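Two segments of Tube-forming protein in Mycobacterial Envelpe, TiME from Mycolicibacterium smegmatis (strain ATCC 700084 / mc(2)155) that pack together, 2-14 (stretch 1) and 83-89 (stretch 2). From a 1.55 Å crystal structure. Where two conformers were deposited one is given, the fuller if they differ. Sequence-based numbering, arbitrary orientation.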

ATOM      1  N   PRO B   2      -0.919  31.952 -10.546  1.00 13.69           N
ATOM      2  CA  PRO B   2      -1.328  30.966 -11.543  1.00 13.26           C
ATOM      3  C   PRO B   2      -0.137  30.259 -12.199  1.00 12.51           C
ATOM      4  O   PRO B   2       0.953  30.820 -12.266  1.00 12.71           O
ATOM      5  CB  PRO B   2      -2.077  31.768 -12.613  1.00 13.82           C
ATOM      6  CG  PRO B   2      -2.493  33.035 -11.905  1.00 14.09           C
ATOM      7  CD  PRO B   2      -1.425  33.295 -10.865  1.00 14.05           C
ATOM      8  N   SER B   3      -0.385  29.039 -12.664  1.00 11.48           N
ATOM      9  CA  SER B   3       0.590  28.195 -13.394  1.00 11.47           C
ATOM     10  C   SER B   3       0.610  28.579 -14.870  1.00 11.20           C
ATOM     11  O   SER B   3      -0.463  28.763 -15.459  1.00 11.17           O
ATOM     12  CB  SER B   3       0.247  26.739 -13.271  1.00 11.30           C
ATOM     13  OG  SER B   3       0.365  26.312 -11.928  1.00 11.57           O
ATOM     14  N   ASP B   4       1.798  28.590 -15.464  1.00 11.88           N
ATOM     15  CA  ASP B   4       1.942  28.626 -16.939  1.00 12.26           C
ATOM     16  C   ASP B   4       1.476  27.281 -17.488  1.00 11.68           C
ATOM     17  O   ASP B   4       1.555  26.260 -16.809  1.00 10.94           O
ATOM     18  CB  ASP B   4       3.381  28.920 -17.355  1.00 13.98           C
ATOM     19  CG  ASP B   4       3.869  30.318 -17.011  1.00 15.64           C
ATOM     20  OD1 ASP B   4       3.027  31.220 -16.832  1.00 17.26           O
ATOM     21  OD2 ASP B   4       5.101  30.488 -16.941  1.00 19.38           O
ATOM     22  N   PRO B   5       0.976  27.230 -18.739  1.00 11.17           N
ATOM     23  CA  PRO B   5       0.518  25.968 -19.323  1.00 11.14           C
ATOM     24  C   PRO B   5       1.595  24.872 -19.349  1.00 11.12           C
ATOM     25  O   PRO B   5       1.266  23.692 -19.293  1.00 10.62           O
ATOM     26  CB  PRO B   5       0.101  26.320 -20.761  1.00 11.38           C
ATOM     27  CG  PRO B   5       0.392  27.800 -20.949  1.00 11.83           C
ATOM     28  CD  PRO B   5       0.776  28.390 -19.615  1.00 11.61           C
ATOM     29  N   GLY B   6       2.865  25.273 -19.408  1.00 11.18           N
ATOM     30  CA  GLY B   6       4.004  24.346 -19.510  1.00 11.60           C
ATOM     31  C   GLY B   6       4.124  23.402 -18.323  1.00 12.03           C
ATOM     32  O   GLY B   6       4.823  22.389 -18.458  1.00 12.73           O
ATOM     33  N   VAL B   7       3.485  23.686 -17.184  1.00 12.09           N
ATOM     34  CA  VAL B   7       3.687  22.857 -15.955  1.00 12.58           C
ATOM     35  C   VAL B   7       3.173  21.431 -16.192  1.00 13.25           C
ATOM     36  O   VAL B   7       3.624  20.529 -15.471  1.00 13.49           O
ATOM     37  CB  VAL B   7       3.053  23.471 -14.692  1.00 12.73           C
ATOM     38  CG1 VAL B   7       3.624  24.849 -14.399  1.00 13.02           C
ATOM     39  CG2 VAL B   7       1.535  23.496 -14.750  1.00 12.72           C
ATOM     40  N   VAL B   8       2.250  21.213 -17.134  1.00 13.53           N
ATOM     41  CA  VAL B   8       1.676  19.850 -17.344  1.00 15.14           C
ATOM     42  C   VAL B   8       2.791  18.911 -17.828  1.00 15.92           C
ATOM     43  O   VAL B   8       2.662  17.699 -17.606  1.00 18.30           O
ATOM     44  CB  VAL B   8       0.471  19.837 -18.302  1.00 16.13           C
ATOM     45  CG1 VAL B   8      -0.707  20.611 -17.745  1.00 15.94           C
ATOM     46  CG2 VAL B   8       0.823  20.327 -19.682  1.00 16.88           C
ATOM     47  N   SER B   9       3.851  19.451 -18.438  1.00 17.17           N
ATOM     48  CA  SER B   9       5.018  18.674 -18.940  1.00 17.79           C
ATOM     49  C   SER B   9       5.803  18.018 -17.794  1.00 18.47           C
ATOM     50  O   SER B   9       6.615  17.119 -18.091  1.00 19.32           O
ATOM     51  CB  SER B   9       5.932  19.526 -19.789  1.00 18.21           C
ATOM     52  OG  SER B   9       5.321  19.854 -21.032  1.00 19.33           O
ATOM     53  N   TYR B  10       5.625  18.452 -16.539  0.50 17.93           N
ATOM     54  CA  TYR B  10       6.352  17.856 -15.385  0.50 18.23           C
ATOM     55  C   TYR B  10       5.486  17.765 -14.119  0.50 17.36           C
ATOM     56  O   TYR B  10       6.063  17.446 -13.065  0.50 17.60           O
ATOM     57  CB  TYR B  10       7.666  18.603 -15.141  0.50 19.06           C
ATOM     58  CG  TYR B  10       7.558  20.099 -14.990  0.50 19.29           C
ATOM     59  CD1 TYR B  10       7.628  20.940 -16.088  0.50 19.59           C
ATOM     60  CD2 TYR B  10       7.417  20.681 -13.742  0.50 20.26           C
ATOM     61  CE1 TYR B  10       7.544  22.315 -15.953  0.50 20.28           C
ATOM     62  CE2 TYR B  10       7.332  22.055 -13.588  0.50 20.50           C
ATOM     63  CZ  TYR B  10       7.397  22.877 -14.698  0.50 20.38           C
ATOM     64  OH  TYR B  10       7.312  24.232 -14.553  0.50 21.08           O
ATOM     65  N   ALA B  11       4.164  17.963 -14.207  1.00 16.42           N
ATOM     66  CA  ALA B  11       3.242  17.812 -13.055  1.00 15.59           C
ATOM     67  C   ALA B  11       2.763  16.358 -12.921  1.00 14.94           C
ATOM     68  O   ALA B  11       2.231  16.006 -11.856  1.00 14.91           O
ATOM     69  CB  ALA B  11       2.076  18.761 -13.186  1.00 15.53           C
ATOM     70  N   VAL B  12       2.932  15.540 -13.958  1.00 14.00           N
ATOM     71  CA  VAL B  12       2.491  14.114 -13.954  1.00 14.18           C
ATOM     72  C   VAL B  12       3.673  13.257 -13.503  1.00 14.00           C
ATOM     73  O   VAL B  12       4.697  13.241 -14.213  1.00 15.02           O
ATOM     74  CB  VAL B  12       1.959  13.682 -15.332  1.00 14.09           C
ATOM     75  CG1 VAL B  12       1.542  12.218 -15.339  1.00 14.60           C
ATOM     76  CG2 VAL B  12       0.819  14.568 -15.798  1.00 14.52           C
ATOM     77  N   MET B  13       3.544  12.592 -12.353  1.00 13.86           N
ATOM     78  CA  MET B  13       4.632  11.776 -11.760  1.00 14.33           C
ATOM     79  C   MET B  13       4.831  10.528 -12.614  1.00 14.30           C
ATOM     80  O   MET B  13       3.869   9.835 -12.946  1.00 14.38           O
ATOM     81  CB  MET B  13       4.305  11.375 -10.318  1.00 14.85           C
ATOM     82  CG  MET B  13       4.186  12.550  -9.362  1.00 15.65           C
ATOM     83  SD  MET B  13       5.699  13.548  -9.261  1.00 17.44           S
ATOM     84  CE  MET B  13       5.280  14.915 -10.340  1.00 17.81           C
ATOM     85  N   PRO B  14       6.084  10.217 -13.013  1.00 14.51           N
ATOM     86  CA  PRO B  14       6.366   9.005 -13.778  1.00 14.70           C
ATOM     87  C   PRO B  14       6.282   7.753 -12.893  1.00 14.64           C
ATOM     88  O   PRO B  14       6.233   7.890 -11.682  1.00 14.01           O
ATOM     89  CB  PRO B  14       7.789   9.256 -14.294  1.00 14.99           C
ATOM     90  CG  PRO B  14       8.416  10.103 -13.220  1.00 15.17           C
ATOM     91  CD  PRO B  14       7.296  11.004 -12.737  1.00 14.87           C
TER
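Stretch 2 (83-89) KQAVGVF

Stretch 2 is an ordinary beta strand, with phi from -104 to -143° and psi near 124 to 157° throughout, and it continues a strand that begins earlier in the chain. Stretch 1 is more compact: a 3-10 segment at 5-7 runs into weakly bonded helix near 8-11, then the chain opens out through Val12 and Met13. Its turns are held by Val7 N to Asp4 O at 3.2 Å and Tyr10 N to Val7 O at 3.1 Å. The two stretches run in opposite directions, as the nearest CA pairs make plain: Pro5 CA lies 5.6 Å from Val88 CA, Val8 CA 6.3 Å from Val86 CA, and Val12 CA 6.5 Å from Gln84 CA. Two strand residues are thus matched by three or four residues of the more compact partner.

The alternation of the strand sets the pattern. Gln84, Val86 and Val88 direct their CA-to-CB bonds toward stretch 1, whereas those of Ala85 and Phe89 point away. Val88, with chi1 in t, has the largest covered area. Val88 CG1 approaches Ser3 O at 3.6 Å and Pro5 CA at 3.8 Å, while Val88 CG2 meets Val7 CG2 and Val8 CG1, each at 3.6 Å. Val86, also t, packs beside Val8, Ala11 and Val12: Val86 CG1 lies 4.0 Å from Val8 CG1, Val86 CG2 lies 4.3 Å from Val12 CG2, and both methyls stand at about the same distance from Ala11 CB, Val86 CG2 at 4.1 Å. Val8 therefore bridges two successive inward-facing valines.

At the other end the contact turns polar. The Gln84 amide reads the backbone of Met13 through both its groups: Met13 N donates to Gln84 OE1 at 2.8 Å, and Gln84 NE2 donates to Met13 O at 2.9 Å, with angles of 159° and 160°. One side chain thereby supplies the pairing that a neighbouring strand's backbone could offer, beside a valine-rich apolar contact.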

ATOM      1  N   LYS B  83      -3.730   6.694 -11.422  1.00 10.52           N
ATOM      2  CA  LYS B  83      -4.041   7.591 -12.553  1.00 10.22           C
ATOM      3  C   LYS B  83      -3.884   9.035 -12.082  1.00  9.88           C
ATOM      4  O   LYS B  83      -4.164   9.339 -10.910  1.00  9.80           O
ATOM      5  CB  LYS B  83      -5.432   7.284 -13.107  1.00 10.31           C
ATOM      6  CG  LYS B  83      -5.748   7.916 -14.453  1.00 10.67           C
ATOM      7  CD  LYS B  83      -7.022   7.372 -15.024  1.00 10.72           C
ATOM      8  CE  LYS B  83      -7.402   7.973 -16.353  1.00 11.16           C
ATOM      9  NZ  LYS B  83      -8.543   7.249 -16.958  1.00 11.55           N
ATOM     10  N   GLN B  84      -3.429   9.883 -12.992  1.00  9.60           N
ATOM     11  CA  GLN B  84      -3.234  11.331 -12.762  1.00  9.47           C
ATOM     12  C   GLN B  84      -3.799  12.101 -13.952  1.00  9.32           C
ATOM     13  O   GLN B  84      -3.664  11.621 -15.091  1.00  9.41           O
ATOM     14  CB  GLN B  84      -1.749  11.646 -12.649  1.00  9.72           C
ATOM     15  CG  GLN B  84      -1.070  10.988 -11.468  1.00  9.97           C
ATOM     16  CD  GLN B  84       0.419  11.160 -11.600  1.00 10.32           C
ATOM     17  OE1 GLN B  84       0.961  12.243 -11.391  1.00 10.65           O
ATOM     18  NE2 GLN B  84       1.089  10.095 -12.008  1.00 10.74           N
ATOM     19  N   ALA B  85      -4.387  13.265 -13.695  1.00  8.96           N
ATOM     20  CA  ALA B  85      -4.832  14.200 -14.748  1.00  8.90           C
ATOM     21  C   ALA B  85      -4.572  15.617 -14.257  1.00  8.73           C
ATOM     22  O   ALA B  85      -4.908  15.915 -13.103  1.00  9.20           O
ATOM     23  CB  ALA B  85      -6.286  13.984 -15.082  1.00  9.09           C
ATOM     24  N   VAL B  86      -3.968  16.445 -15.098  1.00  8.72           N
ATOM     25  CA  VAL B  86      -3.660  17.859 -14.757  1.00  8.88           C
ATOM     26  C   VAL B  86      -4.137  18.723 -15.915  1.00  8.82           C
ATOM     27  O   VAL B  86      -3.694  18.499 -17.052  1.00  9.00           O
ATOM     28  CB  VAL B  86      -2.165  18.081 -14.472  1.00  9.45           C
ATOM     29  CG1 VAL B  86      -1.885  19.528 -14.109  1.00  9.72           C
ATOM     30  CG2 VAL B  86      -1.658  17.146 -13.385  1.00  9.88           C
ATOM     31  N   GLY B  87      -4.999  19.686 -15.613  1.00  8.60           N
ATOM     32  CA  GLY B  87      -5.477  20.688 -16.576  1.00  8.84           C
ATOM     33  C   GLY B  87      -5.086  22.077 -16.133  1.00  8.83           C
ATOM     34  O   GLY B  87      -5.378  22.445 -14.981  1.00  8.91           O
ATOM     35  N   VAL B  88      -4.452  22.843 -17.017  1.00  8.87           N
ATOM     36  CA  VAL B  88      -4.150  24.278 -16.772  1.00  9.17           C
ATOM     37  C   VAL B  88      -5.139  25.093 -17.594  1.00  8.95           C
ATOM     38  O   VAL B  88      -5.225  24.868 -18.818  1.00  9.13           O
ATOM     39  CB  VAL B  88      -2.700  24.643 -17.120  1.00  9.44           C
ATOM     40  CG1 VAL B  88      -2.433  26.124 -16.889  1.00  9.56           C
ATOM     41  CG2 VAL B  88      -1.709  23.782 -16.357  1.00  9.55           C
ATOM     42  N   PHE B  89      -5.859  25.992 -16.939  1.00  9.29           N
ATOM     43  CA  PHE B  89      -6.866  26.865 -17.579  1.00  9.39           C
ATOM     44  C   PHE B  89      -6.309  28.281 -17.711  1.00  9.78           C
ATOM     45  O   PHE B  89      -5.413  28.665 -16.959  1.00 10.06           O
ATOM     46  CB  PHE B  89      -8.163  26.823 -16.778  1.00  9.27           C
ATOM     47  CG  PHE B  89      -8.806  25.460 -16.792  1.00  9.08           C
ATOM     48  CD1 PHE B  89      -8.384  24.473 -15.916  1.00  9.20           C
ATOM     49  CD2 PHE B  89      -9.800  25.152 -17.710  1.00  9.11           C
ATOM     50  CE1 PHE B  89      -8.964  23.215 -15.939  1.00  9.08           C
ATOM     51  CE2 PHE B  89     -10.378  23.892 -17.734  1.00  9.23           C
ATOM     52  CZ  PHE B  89      -9.961  22.927 -16.846  1.00  9.24           C
TER